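Local coordinates for phage-related conserved hypothetical protein, BB2244 (Bordetella bronchiseptica, PDB 2BDV), which is of unknown function but belongs to the SRAP family, some members of which crosslink to abasic sites in single-stranded DNA, and may act likewise, at residues G3-K8 with P32-P38; R57-K63 with L141-F147. The contacts are given in a common frame with arbitrary orientation. Residue numbers count along the deposited sequence, not the author numbering.

Contact 1: residues G3-K8 with P32-P38; sequences GRIAQK and PRYNIPP
The two segments run antiparallel, their end-to-end directions 168° apart, and bury 604 Å² between them. At the start of 3-8, Gly3 O lies 3.1 Å from Pro38 CD. Arg4 has an extended backbone, and its t, p, p side chain folds over Pro37 (Arg4 CD to Pro37 CB 3.6 Å), so that NH2 donates to Asn35 OD1 (2.8 Å); NH2 also bonds Val209 O, while Arg4 CA makes a CA-H...O contact with Ile36 O (3.3 Å). Ile5 and Ile36 form a hydrogen-bonded pair: Ile5 N donates to Ile36 O (3.0 Å), and Ile36 N donates to Ile5 O (2.9 Å). Ala6 CB packs 4.0 Å from Tyr34 CD1. Gln7 and Arg33 pair next, both Gln7 N to Arg33 O and Arg33 N to Gln7 O measuring 2.8 Å. Only Ala6 separates the pairs on one strand, whereas Tyr34 and Asn35 do on the other: a beta bulge in 32-38, where the chain turns a corner at Tyr34, in an antiparallel pairing with the N-terminal strand 5-7 of the SRAP-family fold.

Contact 2: residues R57-K63 with L141-F147; sequences RLPWGYK and LDEAHGF
A single beta bridge, Trp60 with Phe147 (CA-CA 5.0 Å), ties the loop following strand 54-57 to the start of strand 147-151 in the mixed sheet of this SRAP-family fold. Its two hydrogen bonds run from Phe147 N to Pro59 O and from Gly61 N to Phe147 O, both 2.8 Å. Pro59 O also accepts from water 1 (3.1 Å), which donates its other proton to His145 O at 2.7 Å. Beyond the bridge, Lys63 N donates to Glu143 O (2.9 Å), an acceptor shared with Gly146 N (3.1 Å) in the 143-144 3-10 turn; Lys63 NZ adds a salt bridge to Glu143 OE2 (3.0 Å). In the same loop His145 ND1 holds Asp142 OD1 at 2.7 Å. Gly146 permits the close approach: its CA makes a CA-H...O contact with Gly61 O (3.3 Å), which a CB would hit. Gly61 is called for by its own backbone (phi 127°, psi 104°), which would jam a CB against Trp60 O. Pro59 CG packs 3.7 Å from Leu141 CB. Trp60 is t and sends NE1 to Ile72 O; its five-membered ring lies nearly parallel to the p-rotamer Phe147 ring but slid aside, and Trp60 CA makes a CH-pi contact, 3.8 Å from that ring's centroid.

How the contacts relate
Both contacts are partly buried and lie about 16 Å apart, centre to centre, but they hold different elements. Contact 1 adds a short strand to 5-7, which also pairs with 101-107 in the all-antiparallel sheet, and its bonds are mainly paired backbone ones. Contact 2 joins two loops beside the mixed sheet and adds aromatic packing, a salt bridge and a water; Phe147 reaches inward to Ile95 and Val97, whereas Lys63 and Glu143 meet nearer the surface. Trp60 links the two: its CZ3 lies 3.2 Å from Ile36 O and its CE3 3.4 Å from Pro38 N, while its backbone bonds Thr40, just beyond 32-38.

Contact 1: residues G3-K8 with P32-P38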
ATOM      1  N   GLY A   3       0.980   8.060  -2.674  1.00 20.69           N
ATOM      2  CA  GLY A   3       1.678   8.749  -1.609  1.00 20.17           C
ATOM      3  C   GLY A   3       0.843   9.053  -0.389  1.00 19.55           C
ATOM      4  O   GLY A   3       1.354   9.568   0.602  1.00 20.27           O
ATOM      5  N   ARG A   4      -0.438   8.713  -0.448  1.00 20.76           N
ATOM      6  CA  ARG A   4      -1.340   8.984   0.654  1.00 20.76           C
ATOM      7  C   ARG A   4      -2.509   8.003   0.589  1.00 22.00           C
ATOM      8  O   ARG A   4      -3.039   7.735  -0.488  1.00 22.82           O
ATOM      9  CB  ARG A   4      -1.862  10.417   0.522  1.00 21.63           C
ATOM     10  CG  ARG A   4      -2.314  11.068   1.814  1.00 23.88           C
ATOM     11  CD  ARG A   4      -1.115  11.484   2.661  1.00 24.50           C
ATOM     12  NE  ARG A   4      -0.223  12.421   1.970  1.00 28.40           N
ATOM     13  CZ  ARG A   4      -0.501  13.702   1.728  1.00 28.73           C
ATOM     14  NH1 ARG A   4       0.381  14.465   1.093  1.00 29.69           N
ATOM     15  NH2 ARG A   4      -1.654  14.225   2.119  1.00 25.68           N
ATOM     16  N   ILE A   5      -2.909   7.461   1.734  1.00 20.97           N
ATOM     17  CA  ILE A   5      -4.033   6.533   1.762  1.00 21.31           C
ATOM     18  C   ILE A   5      -4.999   6.920   2.875  1.00 22.05           C
ATOM     19  O   ILE A   5      -4.731   7.831   3.669  1.00 22.05           O
ATOM     20  CB  ILE A   5      -3.597   5.072   2.036  1.00 19.39           C
ATOM     21  CG1 ILE A   5      -2.902   4.990   3.388  1.00 18.95           C
ATOM     22  CG2 ILE A   5      -2.752   4.553   0.886  1.00 19.78           C
ATOM     23  CD1 ILE A   5      -2.604   3.561   3.867  1.00 18.98           C
ATOM     24  N   ALA A   6      -6.123   6.215   2.929  1.00 19.67           N
ATOM     25  CA  ALA A   6      -7.125   6.459   3.956  1.00 21.37           C
ATOM     26  C   ALA A   6      -7.568   5.156   4.617  1.00 21.43           C
ATOM     27  O   ALA A   6      -7.896   4.187   3.935  1.00 22.12           O
ATOM     28  CB  ALA A   6      -8.339   7.182   3.351  1.00 19.94           C
ATOM     29  N   GLN A   7      -7.543   5.140   5.949  1.00 22.36           N
ATOM     30  CA  GLN A   7      -7.985   3.990   6.737  1.00 23.23           C
ATOM     31  C   GLN A   7      -9.038   4.521   7.709  1.00 24.63           C
ATOM     32  O   GLN A   7      -8.724   4.916   8.838  1.00 22.93           O
ATOM     33  CB  GLN A   7      -6.826   3.359   7.514  1.00 20.23           C
ATOM     34  CG  GLN A   7      -5.806   2.641   6.635  1.00 21.30           C
ATOM     35  CD  GLN A   7      -4.742   1.899   7.437  1.00 20.72           C
ATOM     36  OE1 GLN A   7      -4.353   2.330   8.523  1.00 19.74           O
ATOM     37  NE2 GLN A   7      -4.253   0.785   6.892  1.00 21.52           N
ATOM     38  N   LYS A   8     -10.289   4.533   7.260  1.00 26.94           N
ATOM     39  CA  LYS A   8     -11.385   5.036   8.077  1.00 30.60           C
ATOM     40  C   LYS A   8     -12.381   4.005   8.605  1.00 30.45           C
ATOM     41  O   LYS A   8     -13.160   4.307   9.508  1.00 32.06           O
ATOM     42  CB  LYS A   8     -12.121   6.138   7.321  1.00 32.51           C
ATOM     43  CG  LYS A   8     -12.267   5.917   5.832  1.00 36.26           C
ATOM     44  CD  LYS A   8     -12.639   7.235   5.157  1.00 39.12           C
ATOM     45  CE  LYS A   8     -13.055   7.027   3.715  1.00 41.23           C
ATOM     46  NZ  LYS A   8     -13.449   8.312   3.069  1.00 44.43           N
ATOM     47  N   PRO A  32     -10.013   6.439  13.326  1.00 62.83           N
ATOM     48  CA  PRO A  32      -9.786   6.351  11.880  1.00 61.46           C
ATOM     49  C   PRO A  32      -8.907   7.490  11.349  1.00 59.67           C
ATOM     50  O   PRO A  32      -8.947   8.611  11.859  1.00 59.98           O
ATOM     51  CB  PRO A  32     -11.205   6.384  11.309  1.00 61.87           C
ATOM     52  CG  PRO A  32     -11.932   7.253  12.283  1.00 62.31           C
ATOM     53  CD  PRO A  32     -11.422   6.755  13.620  1.00 62.44           C
ATOM     54  N   ARG A  33      -8.107   7.188  10.332  1.00 56.84           N
ATOM     55  CA  ARG A  33      -7.218   8.175   9.732  1.00 53.61           C
ATOM     56  C   ARG A  33      -7.570   8.373   8.267  1.00 51.18           C
ATOM     57  O   ARG A  33      -7.416   7.461   7.454  1.00 48.92           O
ATOM     58  CB  ARG A  33      -5.764   7.720   9.856  1.00 54.69           C
ATOM     59  CG  ARG A  33      -5.313   7.503  11.287  1.00 55.95           C
ATOM     60  CD  ARG A  33      -5.308   8.804  12.058  1.00 56.76           C
ATOM     61  NE  ARG A  33      -5.826   8.638  13.410  1.00 58.67           N
ATOM     62  CZ  ARG A  33      -5.969   9.634  14.278  1.00 59.65           C
ATOM     63  NH1 ARG A  33      -6.455   9.395  15.489  1.00 58.86           N
ATOM     64  NH2 ARG A  33      -5.621  10.869  13.935  1.00 59.91           N
ATOM     65  N   TYR A  34      -8.042   9.570   7.936  1.00 49.64           N
ATOM     66  CA  TYR A  34      -8.428   9.889   6.564  1.00 49.19           C
ATOM     67  C   TYR A  34      -7.228  10.357   5.730  1.00 46.53           C
ATOM     68  O   TYR A  34      -7.258  10.279   4.505  1.00 43.34           O
ATOM     69  CB  TYR A  34      -9.529  10.969   6.568  1.00 52.71           C
ATOM     70  CG  TYR A  34     -10.230  11.192   5.227  1.00 57.52           C
ATOM     71  CD1 TYR A  34     -10.831  10.129   4.539  1.00 58.75           C
ATOM     72  CD2 TYR A  34     -10.297  12.469   4.649  1.00 58.88           C
ATOM     73  CE1 TYR A  34     -11.480  10.331   3.305  1.00 59.48           C
ATOM     74  CE2 TYR A  34     -10.946  12.679   3.415  1.00 59.83           C
ATOM     75  CZ  TYR A  34     -11.531  11.604   2.751  1.00 59.44           C
ATOM     76  OH  TYR A  34     -12.149  11.798   1.533  1.00 57.40           O
ATOM     77  N   ASN A  35      -6.171  10.820   6.398  1.00 44.17           N
ATOM     78  CA  ASN A  35      -4.979  11.317   5.710  1.00 43.58           C
ATOM     79  C   ASN A  35      -3.733  10.622   6.241  1.00 41.75           C
ATOM     80  O   ASN A  35      -3.178  11.028   7.262  1.00 43.17           O
ATOM     81  CB  ASN A  35      -4.854  12.828   5.923  1.00 45.99           C
ATOM     82  CG  ASN A  35      -3.708  13.439   5.137  1.00 49.41           C
ATOM     83  OD1 ASN A  35      -3.724  13.464   3.903  1.00 49.92           O
ATOM     84  ND2 ASN A  35      -2.705  13.938   5.852  1.00 51.24           N
ATOM     85  N   ILE A  36      -3.282   9.588   5.537  1.00 37.32           N
ATOM     86  CA  ILE A  36      -2.119   8.829   5.975  1.00 32.63           C
ATOM     87  C   ILE A  36      -0.957   8.878   4.995  1.00 30.53           C
ATOM     88  O   ILE A  36      -1.044   8.366   3.878  1.00 28.97           O
ATOM     89  CB  ILE A  36      -2.489   7.355   6.210  1.00 31.66           C
ATOM     90  CG1 ILE A  36      -3.638   7.262   7.219  1.00 30.51           C
ATOM     91  CG2 ILE A  36      -1.276   6.588   6.694  1.00 32.25           C
ATOM     92  CD1 ILE A  36      -4.159   5.857   7.435  1.00 29.08           C
ATOM     93  N   PRO A  37       0.150   9.514   5.401  1.00 28.90           N
ATOM     94  CA  PRO A  37       1.325   9.613   4.535  1.00 27.55           C
ATOM     95  C   PRO A  37       2.404   8.637   4.963  1.00 24.75           C
ATOM     96  O   PRO A  37       2.284   7.974   5.987  1.00 25.02           O
ATOM     97  CB  PRO A  37       1.778  11.044   4.760  1.00 29.57           C
ATOM     98  CG  PRO A  37       1.596  11.173   6.246  1.00 28.38           C
ATOM     99  CD  PRO A  37       0.214  10.533   6.468  1.00 28.28           C
ATOM    100  N   PRO A  38       3.467   8.527   4.165  1.00 24.17           N
ATOM    101  CA  PRO A  38       4.579   7.630   4.485  1.00 24.05           C
ATOM    102  C   PRO A  38       5.248   8.133   5.770  1.00 25.57           C
ATOM    103  O   PRO A  38       5.140   9.314   6.117  1.00 21.75           O
ATOM    104  CB  PRO A  38       5.493   7.779   3.275  1.00 23.16           C
ATOM    105  CG  PRO A  38       4.507   7.992   2.164  1.00 25.25           C
ATOM    106  CD  PRO A  38       3.542   8.980   2.768  1.00 22.00           C
TER

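Contact 2: residues R57-K63 with L141-F147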
ATOM      1  N   ARG A  57       0.420  -2.573  13.292  1.00 23.64           N
ATOM      2  CA  ARG A  57       0.882  -1.348  12.661  1.00 23.38           C
ATOM      3  C   ARG A  57       2.355  -1.437  12.316  1.00 23.37           C
ATOM      4  O   ARG A  57       3.203  -1.631  13.183  1.00 26.27           O
ATOM      5  CB  ARG A  57       0.637  -0.150  13.583  1.00 23.09           C
ATOM      6  CG  ARG A  57      -0.827   0.175  13.759  1.00 23.17           C
ATOM      7  CD  ARG A  57      -1.028   1.457  14.541  1.00 24.44           C
ATOM      8  NE  ARG A  57      -2.444   1.835  14.587  1.00 25.85           N
ATOM      9  CZ  ARG A  57      -3.081   2.490  13.621  1.00 23.73           C
ATOM     10  NH1 ARG A  57      -2.437   2.856  12.522  1.00 25.79           N
ATOM     11  NH2 ARG A  57      -4.366   2.767  13.749  1.00 26.92           N
ATOM     12  N   LEU A  58       2.660  -1.296  11.037  1.00 23.74           N
ATOM     13  CA  LEU A  58       4.041  -1.364  10.583  1.00 21.28           C
ATOM     14  C   LEU A  58       4.405  -0.022   9.954  1.00 20.79           C
ATOM     15  O   LEU A  58       3.528   0.714   9.492  1.00 18.35           O
ATOM     16  CB  LEU A  58       4.189  -2.513   9.574  1.00 20.53           C
ATOM     17  CG  LEU A  58       4.470  -3.929  10.113  1.00 22.82           C
ATOM     18  CD1 LEU A  58       3.545  -4.266  11.268  1.00 23.82           C
ATOM     19  CD2 LEU A  58       4.316  -4.930   8.983  1.00 18.54           C
ATOM     20  N   PRO A  59       5.696   0.325   9.957  1.00 20.66           N
ATOM     21  CA  PRO A  59       6.192   1.581   9.388  1.00 20.61           C
ATOM     22  C   PRO A  59       6.133   1.599   7.865  1.00 19.80           C
ATOM     23  O   PRO A  59       6.659   0.695   7.206  1.00 17.03           O
ATOM     24  CB  PRO A  59       7.640   1.641   9.872  1.00 22.35           C
ATOM     25  CG  PRO A  59       7.624   0.845  11.115  1.00 23.46           C
ATOM     26  CD  PRO A  59       6.744  -0.321  10.760  1.00 23.24           C
ATOM     27  N   TRP A  60       5.494   2.633   7.321  1.00 16.51           N
ATOM     28  CA  TRP A  60       5.372   2.808   5.878  1.00 17.54           C
ATOM     29  C   TRP A  60       6.572   3.626   5.406  1.00 18.32           C
ATOM     30  O   TRP A  60       6.742   4.775   5.812  1.00 20.24           O
ATOM     31  CB  TRP A  60       4.068   3.549   5.544  1.00 14.84           C
ATOM     32  CG  TRP A  60       3.802   3.694   4.076  1.00 14.61           C
ATOM     33  CD1 TRP A  60       4.404   3.002   3.065  1.00 15.77           C
ATOM     34  CD2 TRP A  60       2.829   4.542   3.453  1.00 13.22           C
ATOM     35  NE1 TRP A  60       3.870   3.360   1.858  1.00 14.54           N
ATOM     36  CE2 TRP A  60       2.898   4.304   2.066  1.00 14.61           C
ATOM     37  CE3 TRP A  60       1.901   5.480   3.933  1.00 11.93           C
ATOM     38  CZ2 TRP A  60       2.075   4.971   1.145  1.00 13.91           C
ATOM     39  CZ3 TRP A  60       1.086   6.143   3.029  1.00 11.67           C
ATOM     40  CH2 TRP A  60       1.175   5.885   1.644  1.00 15.41           C
ATOM     41  N   GLY A  61       7.408   3.030   4.562  1.00 18.49           N
ATOM     42  CA  GLY A  61       8.585   3.723   4.063  1.00 19.70           C
ATOM     43  C   GLY A  61       9.840   2.900   4.296  1.00 21.05           C
ATOM     44  O   GLY A  61      10.340   2.828   5.421  1.00 21.68           O
ATOM     45  N   TYR A  62      10.351   2.274   3.237  1.00 22.43           N
ATOM     46  CA  TYR A  62      11.546   1.430   3.336  1.00 24.15           C
ATOM     47  C   TYR A  62      12.844   2.137   2.956  1.00 26.60           C
ATOM     48  O   TYR A  62      12.979   2.682   1.858  1.00 25.77           O
ATOM     49  CB  TYR A  62      11.389   0.161   2.480  1.00 24.42           C
ATOM     50  CG  TYR A  62      12.597  -0.761   2.498  1.00 27.61           C
ATOM     51  CD1 TYR A  62      13.097  -1.265   3.699  1.00 26.93           C
ATOM     52  CD2 TYR A  62      13.249  -1.122   1.317  1.00 26.41           C
ATOM     53  CE1 TYR A  62      14.214  -2.098   3.725  1.00 28.99           C
ATOM     54  CE2 TYR A  62      14.369  -1.960   1.334  1.00 25.26           C
ATOM     55  CZ  TYR A  62      14.847  -2.442   2.540  1.00 27.45           C
ATOM     56  OH  TYR A  62      15.971  -3.250   2.579  1.00 26.38           O
ATOM     57  N   LYS A  63      13.797   2.100   3.886  1.00 28.71           N
ATOM     58  CA  LYS A  63      15.107   2.713   3.714  1.00 32.22           C
ATOM     59  C   LYS A  63      16.219   1.664   3.741  1.00 32.93           C
ATOM     60  O   LYS A  63      16.650   1.234   4.811  1.00 30.08           O
ATOM     61  CB  LYS A  63      15.356   3.724   4.830  1.00 35.54           C
ATOM     62  CG  LYS A  63      16.712   4.405   4.747  1.00 40.52           C
ATOM     63  CD  LYS A  63      16.930   5.362   5.913  1.00 44.45           C
ATOM     64  CE  LYS A  63      16.977   4.629   7.246  1.00 45.87           C
ATOM     65  NZ  LYS A  63      17.017   5.592   8.381  1.00 45.83           N
ATOM     66  N   LEU A 141      10.884  -1.028  14.808  1.00 34.57           N
ATOM     67  CA  LEU A 141       9.929  -0.449  13.866  1.00 33.94           C
ATOM     68  C   LEU A 141      10.420   0.857  13.249  1.00 33.05           C
ATOM     69  O   LEU A 141       9.758   1.895  13.340  1.00 33.56           O
ATOM     70  CB  LEU A 141       8.585  -0.230  14.570  1.00 33.17           C
ATOM     71  CG  LEU A 141       7.932  -1.490  15.156  1.00 31.93           C
ATOM     72  CD1 LEU A 141       6.771  -1.089  16.039  1.00 32.87           C
ATOM     73  CD2 LEU A 141       7.466  -2.412  14.046  1.00 31.55           C
ATOM     74  N   ASP A 142      11.584   0.789  12.609  1.00 31.76           N
ATOM     75  CA  ASP A 142      12.189   1.950  11.971  1.00 31.41           C
ATOM     76  C   ASP A 142      12.152   1.863  10.437  1.00 30.61           C
ATOM     77  O   ASP A 142      11.617   0.903   9.877  1.00 30.66           O
ATOM     78  CB  ASP A 142      13.639   2.128  12.465  1.00 32.27           C
ATOM     79  CG  ASP A 142      14.441   0.830  12.448  1.00 32.87           C
ATOM     80  OD1 ASP A 142      14.124  -0.071  11.638  1.00 36.61           O
ATOM     81  OD2 ASP A 142      15.406   0.711  13.237  1.00 31.90           O
ATOM     82  N   GLU A 143      12.715   2.866   9.765  1.00 28.77           N
ATOM     83  CA  GLU A 143      12.730   2.890   8.304  1.00 29.06           C
ATOM     84  C   GLU A 143      13.491   1.708   7.737  1.00 26.62           C
ATOM     85  O   GLU A 143      13.212   1.262   6.625  1.00 25.65           O
ATOM     86  CB  GLU A 143      13.363   4.179   7.776  1.00 31.65           C
ATOM     87  CG  GLU A 143      12.847   5.425   8.436  1.00 38.39           C
ATOM     88  CD  GLU A 143      13.490   5.637   9.785  1.00 43.05           C
ATOM     89  OE1 GLU A 143      12.938   6.413  10.594  1.00 45.08           O
ATOM     90  OE2 GLU A 143      14.559   5.028  10.026  1.00 43.67           O
ATOM     91  N   ALA A 144      14.464   1.214   8.496  1.00 24.90           N
ATOM     92  CA  ALA A 144      15.256   0.072   8.067  1.00 25.61           C
ATOM     93  C   ALA A 144      14.357  -1.152   7.946  1.00 25.31           C
ATOM     94  O   ALA A 144      14.709  -2.129   7.280  1.00 27.52           O
ATOM     95  CB  ALA A 144      16.379  -0.202   9.058  1.00 25.50           C
ATOM     96  N   HIS A 145      13.195  -1.101   8.588  1.00 22.72           N
ATOM     97  CA  HIS A 145      12.256  -2.213   8.506  1.00 22.71           C
ATOM     98  C   HIS A 145      10.882  -1.750   8.031  1.00 20.79           C
ATOM     99  O   HIS A 145       9.868  -2.354   8.362  1.00 18.88           O
ATOM    100  CB  HIS A 145      12.156  -2.928   9.860  1.00 22.23           C
ATOM    101  CG  HIS A 145      13.461  -3.486  10.333  1.00 23.93           C
ATOM    102  ND1 HIS A 145      14.395  -2.725  11.002  1.00 25.69           N
ATOM    103  CD2 HIS A 145      14.030  -4.703  10.152  1.00 25.19           C
ATOM    104  CE1 HIS A 145      15.484  -3.446  11.207  1.00 24.92           C
ATOM    105  NE2 HIS A 145      15.288  -4.650  10.699  1.00 24.37           N
ATOM    106  N   GLY A 146      10.865  -0.679   7.239  1.00 20.73           N
ATOM    107  CA  GLY A 146       9.610  -0.152   6.719  1.00 19.70           C
ATOM    108  C   GLY A 146       9.119  -0.918   5.499  1.00 19.35           C
ATOM    109  O   GLY A 146       9.833  -1.769   4.972  1.00 18.66           O
ATOM    110  N   PHE A 147       7.903  -0.629   5.040  1.00 17.83           N
ATOM    111  CA  PHE A 147       7.369  -1.331   3.875  1.00 14.65           C
ATOM    112  C   PHE A 147       7.034  -0.392   2.723  1.00 14.36           C
ATOM    113  O   PHE A 147       7.049   0.824   2.883  1.00 11.71           O
ATOM    114  CB  PHE A 147       6.116  -2.140   4.249  1.00 17.17           C
ATOM    115  CG  PHE A 147       4.914  -1.298   4.602  1.00 19.07           C
ATOM    116  CD1 PHE A 147       4.592  -1.045   5.930  1.00 18.83           C
ATOM    117  CD2 PHE A 147       4.087  -0.778   3.604  1.00 21.22           C
ATOM    118  CE1 PHE A 147       3.465  -0.293   6.269  1.00 19.88           C
ATOM    119  CE2 PHE A 147       2.950  -0.019   3.930  1.00 20.18           C
ATOM    120  CZ  PHE A 147       2.639   0.223   5.267  1.00 19.09           C
TER
HETATM  121  O   HOH W   1       7.232  -2.347   7.664  1.00 17.55           O